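Local coordinates for (R)-specific enoyl-CoA hydratase (Pseudomonas aeruginosa, PDB 5CPG), which catalyses the (R)-specific hydration of trans-2-enoyl-CoA thioesters to (R)-3-hydroxyacyl-CoA, at residues T118-Q123 with Q127-E132; A17-S22 with S68-T73. One frame throughout, in Å; residues are numbered along the deposited sequence.

In the fold
Contact 1 is the hairpin end of strands 113-121 and 127-136, and contact 2 is where strand 16-22 at one margin of the same antiparallel sheet meets helix 62-73. Their centres lie about 12 Å apart. They meet through the helix: T118 CG2 of contact 1 packs on I71 CD1 of contact 2 at 4.1 Å, so one helix is held by the middle of the sheet and by its margin, as expected of a hotdog fold. Contact 2 also reaches the second subunit, whereas contact 1 stays within its own chain. Bound glycerols, probably from crystallisation, lie beside E132 of contact 1 and, in contact 2, at the helix carbonyl of A72 and, weakly bonded, at that of S68.

Contact 1: T118-Q123 with Q127-E132; sequences TRVFNQ and QVVDGE
F121 lies obliquely across Q127, its ring plane turned 35° from the amide plane, with CE2 of F121 3.6 Å from CB of Q127. Because CG of Q127 stands anti to the backbone N (chi1 -174°) and the chain beyond it is extended, the amide runs past the phenyl ring to the next residue on that face, R119. There NE2 of Q127 comes within 3.5 Å of CB of R119. The amide is steered by its own strand: NE2 of Q127 donates to O of V129 at 3.0 Å, and more weakly to OD1 of D130. The V129 oxygen is thus gripped twice, since the backbone N of V120 reaches it from the opposite face of its carbonyl plane.

R119 and D130 run side by side with guanidinium and carboxylate planes 22° apart, yet NE of R119 and OD1 of D130 are 4.6 Å apart, too far for a salt bridge. A water spans the gap, donating to OD1 of D130 and accepting from NE of R119.

On the opposite face V120 lies alongside V129; beside them, V128 crosses V120 at a slant, with CG2 of V128 3.5 Å from CG1 of V120. Both V128 and V129 oppose V120 in a classic beta bulge: O of V120 accepts from N of V128 at 2.7 Å and only weakly from N of V129 at 3.3 Å.

Strands 98-109 and 81-89 flank this antiparallel hairpin, and the charged ends reach out to them, R119 to E102 and E104, D130 and E132 to R88; OG1 of T118 is hydrogen-bonded to Q85. Helix 62-73 packs on the V120-V129 face, where I67 meets T118 and V120 and S63 meets V129.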
ATOM      1  N   THR A 118      -4.676  -3.181 -13.134  1.00  7.18           N
ATOM      2  CA  THR A 118      -4.986  -3.509 -11.737  1.00  8.86           C
ATOM      3  C   THR A 118      -6.185  -2.677 -11.314  1.00  6.80           C
ATOM      4  O   THR A 118      -6.051  -1.516 -10.976  1.00  9.36           O
ATOM      5  CB  THR A 118      -3.773  -3.255 -10.794  1.00  8.67           C
ATOM      6  OG1 THR A 118      -3.410  -1.871 -10.868  1.00  7.19           O
ATOM      7  CG2 THR A 118      -2.564  -4.085 -11.228  1.00  5.27           C
ATOM      8  N   ARG A 119      -7.391  -3.249 -11.395  1.00  7.30           N
ATOM      9  CA  ARG A 119      -8.612  -2.508 -11.118  1.00  6.48           C
ATOM     10  C   ARG A 119      -9.236  -3.044  -9.842  1.00  6.56           C
ATOM     11  O   ARG A 119      -9.087  -4.240  -9.558  1.00 11.66           O
ATOM     12  CB  ARG A 119      -9.620  -2.653 -12.276  1.00  8.92           C
ATOM     13  CG  ARG A 119      -8.989  -2.355 -13.663  1.00 16.61           C
ATOM     14  CD  ARG A 119      -9.834  -2.934 -14.807  1.00 17.83           C
ATOM     15  NE  ARG A 119      -9.135  -2.779 -16.106  1.00 19.57           N
ATOM     16  CZ  ARG A 119      -8.879  -3.765 -16.966  1.00 16.77           C
ATOM     17  NH1 ARG A 119      -9.288  -5.009 -16.740  1.00 22.12           N
ATOM     18  NH2 ARG A 119      -8.246  -3.491 -18.102  1.00 26.73           N
ATOM     19  N   VAL A 120      -9.931  -2.187  -9.114  1.00  8.31           N
ATOM     20  CA  VAL A 120     -10.603  -2.642  -7.885  1.00  4.81           C
ATOM     21  C   VAL A 120     -12.038  -2.150  -7.932  1.00  7.52           C
ATOM     22  O   VAL A 120     -12.302  -0.976  -8.204  1.00  9.05           O
ATOM     23  CB  VAL A 120      -9.949  -2.106  -6.581  1.00  9.59           C
ATOM     24  CG1 VAL A 120     -10.638  -2.758  -5.355  1.00  4.66           C
ATOM     25  CG2 VAL A 120      -8.467  -2.406  -6.570  1.00 11.41           C
ATOM     26  N   PHE A 121     -12.957  -3.071  -7.641  1.00 10.30           N
ATOM     27  CA  PHE A 121     -14.390  -2.776  -7.633  1.00  9.56           C
ATOM     28  C   PHE A 121     -14.993  -3.105  -6.298  1.00  8.81           C
ATOM     29  O   PHE A 121     -14.544  -4.031  -5.638  1.00 10.52           O
ATOM     30  CB  PHE A 121     -15.123  -3.593  -8.702  1.00  9.17           C
ATOM     31  CG  PHE A 121     -14.632  -3.339 -10.091  1.00 14.86           C
ATOM     32  CD1 PHE A 121     -13.605  -4.098 -10.589  1.00  9.99           C
ATOM     33  CD2 PHE A 121     -15.163  -2.312 -10.860  1.00 11.33           C
ATOM     34  CE1 PHE A 121     -13.089  -3.882 -11.880  1.00 19.28           C
ATOM     35  CE2 PHE A 121     -14.657  -2.077 -12.187  1.00 13.74           C
ATOM     36  CZ  PHE A 121     -13.629  -2.866 -12.673  1.00 11.74           C
ATOM     37  N   ASN A 122     -16.041  -2.384  -5.946  1.00 10.81           N
ATOM     38  CA  ASN A 122     -16.747  -2.680  -4.710  1.00 14.42           C
ATOM     39  C   ASN A 122     -17.953  -3.566  -4.998  1.00 24.10           C
ATOM     40  O   ASN A 122     -18.191  -3.976  -6.139  1.00 12.65           O
ATOM     41  CB  ASN A 122     -17.162  -1.400  -3.977  1.00 11.02           C
ATOM     42  CG  ASN A 122     -18.175  -0.543  -4.751  1.00 14.36           C
ATOM     43  OD1 ASN A 122     -18.853  -1.019  -5.654  1.00 16.64           O
ATOM     44  ND2 ASN A 122     -18.273   0.727  -4.388  1.00 10.04           N
ATOM     45  N   GLN A 123     -18.715  -3.842  -3.951  1.00 12.04           N
ATOM     46  CA  GLN A 123     -19.799  -4.837  -4.018  1.00 19.02           C
ATOM     47  C   GLN A 123     -20.933  -4.435  -4.970  1.00 22.64           C
ATOM     48  O   GLN A 123     -21.728  -5.283  -5.388  1.00 22.15           O
ATOM     49  CB  GLN A 123     -20.350  -5.102  -2.605  1.00 19.36           C
ATOM     50  CG  GLN A 123     -21.102  -3.941  -1.929  1.00 11.38           C
ATOM     51  CD  GLN A 123     -20.174  -2.983  -1.264  1.00 19.77           C
ATOM     52  OE1 GLN A 123     -18.948  -3.105  -1.398  1.00 17.74           O
ATOM     53  NE2 GLN A 123     -20.734  -2.058  -0.477  1.00 18.35           N
ATOM     54  N   GLN A 127     -16.182   1.062  -9.774  1.00 14.77           N
ATOM     55  CA  GLN A 127     -14.711   0.987  -9.656  1.00 10.62           C
ATOM     56  C   GLN A 127     -14.185   1.953  -8.573  1.00 13.53           C
ATOM     57  O   GLN A 127     -14.502   3.136  -8.559  1.00 12.77           O
ATOM     58  CB  GLN A 127     -14.069   1.269 -11.028  1.00 12.46           C
ATOM     59  CG  GLN A 127     -12.553   1.068 -11.046  1.00 16.78           C
ATOM     60  CD  GLN A 127     -12.007   1.015 -12.463  1.00 18.68           C
ATOM     61  OE1 GLN A 127     -12.726   1.276 -13.407  1.00 24.01           O
ATOM     62  NE2 GLN A 127     -10.741   0.655 -12.609  1.00 16.99           N
ATOM     63  N   VAL A 128     -13.376   1.449  -7.644  1.00 10.82           N
ATOM     64  CA  VAL A 128     -12.833   2.305  -6.596  1.00  9.23           C
ATOM     65  C   VAL A 128     -11.372   2.690  -6.853  1.00 11.77           C
ATOM     66  O   VAL A 128     -10.920   3.722  -6.403  1.00  8.93           O
ATOM     67  CB  VAL A 128     -12.981   1.654  -5.224  1.00 12.20           C
ATOM     68  CG1 VAL A 128     -14.456   1.430  -4.924  1.00 13.01           C
ATOM     69  CG2 VAL A 128     -12.241   0.358  -5.145  1.00 12.65           C
ATOM     70  N   VAL A 129     -10.682   1.884  -7.632  1.00 10.27           N
ATOM     71  CA  VAL A 129      -9.285   2.161  -8.002  1.00 10.02           C
ATOM     72  C   VAL A 129      -9.040   1.710  -9.424  1.00  6.94           C
ATOM     73  O   VAL A 129      -9.496   0.653  -9.847  1.00 10.57           O
ATOM     74  CB  VAL A 129      -8.262   1.435  -7.032  1.00  9.70           C
ATOM     75  CG1 VAL A 129      -6.835   1.488  -7.571  1.00 13.08           C
ATOM     76  CG2 VAL A 129      -8.312   2.048  -5.704  1.00 12.18           C
ATOM     77  N   ASP A 130      -8.288   2.525 -10.164  1.00  6.72           N
ATOM     78  CA  ASP A 130      -7.813   2.126 -11.466  1.00 11.71           C
ATOM     79  C   ASP A 130      -6.301   2.238 -11.453  1.00  7.15           C
ATOM     80  O   ASP A 130      -5.733   3.044 -10.715  1.00 11.02           O
ATOM     81  CB  ASP A 130      -8.408   3.026 -12.561  1.00 12.77           C
ATOM     82  CG  ASP A 130      -8.202   2.468 -13.935  1.00 16.41           C
ATOM     83  OD1 ASP A 130      -8.143   1.227 -14.077  1.00 16.70           O
ATOM     84  OD2 ASP A 130      -8.054   3.280 -14.877  1.00 18.97           O
ATOM     85  N   GLY A 131      -5.643   1.466 -12.285  1.00  8.38           N
ATOM     86  CA  GLY A 131      -4.193   1.581 -12.317  1.00 13.21           C
ATOM     87  C   GLY A 131      -3.531   0.488 -13.102  1.00 12.96           C
ATOM     88  O   GLY A 131      -4.172  -0.363 -13.704  1.00  9.62           O
ATOM     89  N   GLU A 132      -2.201   0.518 -13.115  1.00 10.96           N
ATOM     90  CA  GLU A 132      -1.469  -0.511 -13.807  1.00  6.67           C
ATOM     91  C   GLU A 132      -0.150  -0.810 -13.077  1.00  8.86           C
ATOM     92  O   GLU A 132       0.396   0.055 -12.388  1.00  8.31           O
ATOM     93  CB  GLU A 132      -1.223  -0.083 -15.273  1.00 16.91           C
ATOM     94  CG  GLU A 132      -0.785   1.389 -15.464  1.00 22.15           C
ATOM     95  CD  GLU A 132      -1.936   2.457 -15.458  1.00 33.30           C
ATOM     96  OE1 GLU A 132      -3.120   2.129 -15.733  1.00 32.63           O
ATOM     97  OE2 GLU A 132      -1.635   3.654 -15.189  1.00 25.70           O
TER
HETATM   98  O   HOH W   1      -7.243  -0.136 -16.385  1.00 32.01           O

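Contact 2: A17-S22 with S68-T73; sequences AEYTSS and SAAIAT
Y19 packs on A69 and A70, joining marginal strand 16-22 to helix 62-73, the helix that the curved antiparallel sheet wraps in the hotdog fold of this MaoC-family enzyme. The local axes of the two segments approach to 8.6 Å at a crossing angle of 131°.

Across the interface the interaction is van der Waals packing, without a hydrogen bond between the segments. The CB of Y19 meets CB of A70 at 3.6 Å. A chi1 of -179° swings the Y19 ring away from its own backbone N, and the phenol extends over the helix and lays one face against its backbone at the A69-A70 link; N of A70 sits 4.1 Å above the ring plane, offset toward the rim. Farther out, OH of Y19 is 3.6 Å from CB of A69. The two alanine methyls are small enough to let the ring approach the helix backbone this closely. A70 also packs on V101 and L103 of strand 98-109, which pairs with strand 16-22.

The phenol hydroxyl is hydrogen-bonded across the dimer interface, to the carbonyl O of S35 of the second subunit, and the ring packs on G36 of that subunit, so Y19 ties strand, helix and partner chain together.

Within the helix, the polar group nearest the ring is turned back on its own chain. T73 crosses Y19 at about a right angle, OG1 of T73 lying 3.9 Å from CE1 of Y19. That hydroxyl donates to O of A69 at 2.7 Å, while N of T73 reaches the same oxygen at 2.8 Å from the opposite face of the carbonyl plane.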
ATOM      1  N   ALA A  17      -7.432 -12.463 -13.660  1.00 15.23           N
ATOM      2  CA  ALA A  17      -7.590 -13.180 -12.396  1.00 11.52           C
ATOM      3  C   ALA A  17      -8.258 -12.228 -11.426  1.00  9.79           C
ATOM      4  O   ALA A  17      -8.265 -11.018 -11.654  1.00 10.41           O
ATOM      5  CB  ALA A  17      -6.277 -13.660 -11.848  1.00 13.07           C
ATOM      6  N   GLU A  18      -8.827 -12.785 -10.353  1.00 10.72           N
ATOM      7  CA  GLU A  18      -9.525 -11.984  -9.371  1.00 13.07           C
ATOM      8  C   GLU A  18      -9.071 -12.330  -7.958  1.00  9.84           C
ATOM      9  O   GLU A  18      -8.537 -13.411  -7.722  1.00 16.63           O
ATOM     10  CB  GLU A  18     -11.041 -12.198  -9.469  1.00 21.40           C
ATOM     11  CG  GLU A  18     -11.669 -11.708 -10.759  1.00 21.85           C
ATOM     12  CD  GLU A  18     -13.169 -12.025 -10.805  1.00 32.82           C
ATOM     13  OE1 GLU A  18     -13.646 -12.759  -9.903  1.00 37.37           O
ATOM     14  OE2 GLU A  18     -13.854 -11.532 -11.727  1.00 35.86           O
ATOM     15  N   TYR A  19      -9.289 -11.398  -7.029  1.00 12.22           N
ATOM     16  CA  TYR A  19      -8.770 -11.540  -5.660  1.00  9.85           C
ATOM     17  C   TYR A  19      -9.709 -10.708  -4.843  1.00 12.62           C
ATOM     18  O   TYR A  19      -9.907  -9.539  -5.157  1.00 10.95           O
ATOM     19  CB  TYR A  19      -7.325 -11.025  -5.585  1.00 11.16           C
ATOM     20  CG  TYR A  19      -6.658 -11.136  -4.230  1.00 11.69           C
ATOM     21  CD1 TYR A  19      -6.221 -12.358  -3.756  1.00 15.32           C
ATOM     22  CD2 TYR A  19      -6.449  -9.999  -3.444  1.00 13.74           C
ATOM     23  CE1 TYR A  19      -5.598 -12.472  -2.510  1.00 14.24           C
ATOM     24  CE2 TYR A  19      -5.815 -10.093  -2.201  1.00 15.13           C
ATOM     25  CZ  TYR A  19      -5.403 -11.317  -1.746  1.00 17.74           C
ATOM     26  OH  TYR A  19      -4.800 -11.372  -0.517  1.00 19.45           O
ATOM     27  N   THR A  20     -10.356 -11.288  -3.831  1.00 11.93           N
ATOM     28  CA  THR A  20     -11.429 -10.551  -3.188  1.00  9.06           C
ATOM     29  C   THR A  20     -11.138 -10.395  -1.701  1.00 14.93           C
ATOM     30  O   THR A  20     -10.457 -11.231  -1.108  1.00 16.76           O
ATOM     31  CB  THR A  20     -12.776 -11.253  -3.323  1.00 12.92           C
ATOM     32  OG1 THR A  20     -12.625 -12.568  -2.765  1.00 19.64           O
ATOM     33  CG2 THR A  20     -13.257 -11.284  -4.760  1.00 17.10           C
ATOM     34  N   SER A  21     -11.676  -9.340  -1.104  1.00 12.96           N
ATOM     35  CA  SER A  21     -11.419  -9.091   0.305  1.00 14.39           C
ATOM     36  C   SER A  21     -12.566  -8.300   0.914  1.00 12.34           C
ATOM     37  O   SER A  21     -13.086  -7.373   0.321  1.00 14.10           O
ATOM     38  CB  SER A  21     -10.106  -8.337   0.495  1.00 16.10           C
ATOM     39  OG  SER A  21      -9.833  -8.148   1.876  1.00 22.10           O
ATOM     40  N   SER A  22     -12.972  -8.673   2.125  1.00  9.82           N
ATOM     41  CA  SER A  22     -13.996  -7.898   2.783  1.00 12.12           C
ATOM     42  C   SER A  22     -13.325  -6.759   3.539  1.00 11.78           C
ATOM     43  O   SER A  22     -12.210  -6.914   3.983  1.00 16.93           O
ATOM     44  CB  SER A  22     -14.781  -8.784   3.744  1.00 26.40           C
ATOM     45  OG  SER A  22     -13.864  -9.435   4.616  1.00 37.13           O
ATOM     46  N   SER A  68      -1.254  -5.634  -4.630  1.00  6.08           N
ATOM     47  CA  SER A  68       0.085  -6.248  -4.598  1.00  9.63           C
ATOM     48  C   SER A  68      -0.014  -7.702  -4.211  1.00  7.53           C
ATOM     49  O   SER A  68       0.748  -8.530  -4.726  1.00  7.58           O
ATOM     50  CB  SER A  68       1.023  -5.506  -3.639  1.00  6.22           C
ATOM     51  OG  SER A  68       0.619  -5.666  -2.297  1.00  8.54           O
ATOM     52  N   ALA A  69      -0.944  -8.035  -3.316  1.00  4.86           N
ATOM     53  CA  ALA A  69      -1.085  -9.445  -2.891  1.00  5.77           C
ATOM     54  C   ALA A  69      -1.693 -10.284  -4.042  1.00  8.04           C
ATOM     55  O   ALA A  69      -1.331 -11.460  -4.215  1.00  9.44           O
ATOM     56  CB  ALA A  69      -1.935  -9.546  -1.617  1.00  5.22           C
ATOM     57  N   ALA A  70      -2.605  -9.690  -4.818  1.00  7.21           N
ATOM     58  CA  ALA A  70      -3.186 -10.410  -5.964  1.00  6.47           C
ATOM     59  C   ALA A  70      -2.094 -10.771  -6.938  1.00  5.69           C
ATOM     60  O   ALA A  70      -2.044 -11.868  -7.463  1.00  8.84           O
ATOM     61  CB  ALA A  70      -4.239  -9.568  -6.663  1.00  7.05           C
ATOM     62  N   ILE A  71      -1.203  -9.829  -7.192  1.00  6.43           N
ATOM     63  CA  ILE A  71      -0.153 -10.069  -8.180  1.00  7.05           C
ATOM     64  C   ILE A  71       0.810 -11.130  -7.641  1.00  9.21           C
ATOM     65  O   ILE A  71       1.185 -12.102  -8.309  1.00  9.91           O
ATOM     66  CB  ILE A  71       0.589  -8.768  -8.489  1.00  6.24           C
ATOM     67  CG1 ILE A  71      -0.350  -7.766  -9.206  1.00  7.45           C
ATOM     68  CG2 ILE A  71       1.908  -9.045  -9.238  1.00  7.63           C
ATOM     69  CD1 ILE A  71       0.342  -6.427  -9.475  1.00 10.23           C
ATOM     70  N   ALA A  72       1.176 -10.969  -6.370  1.00  6.98           N
ATOM     71  CA  ALA A  72       2.134 -11.864  -5.753  1.00  9.61           C
ATOM     72  C   ALA A  72       1.646 -13.255  -5.469  1.00  7.89           C
ATOM     73  O   ALA A  72       2.479 -14.164  -5.387  1.00 10.98           O
ATOM     74  CB  ALA A  72       2.640 -11.246  -4.438  1.00 12.77           C
ATOM     75  N   THR A  73       0.337 -13.428  -5.281  1.00  8.58           N
ATOM     76  CA  THR A  73      -0.169 -14.762  -4.906  1.00 10.42           C
ATOM     77  C   THR A  73      -1.066 -15.411  -5.944  1.00 11.57           C
ATOM     78  O   THR A  73      -1.316 -16.635  -5.833  1.00 13.11           O
ATOM     79  CB  THR A  73      -0.937 -14.755  -3.543  1.00 12.48           C
ATOM     80  OG1 THR A  73      -2.154 -14.009  -3.620  1.00 12.69           O
ATOM     81  CG2 THR A  73      -0.051 -14.140  -2.432  1.00 10.58           C
TER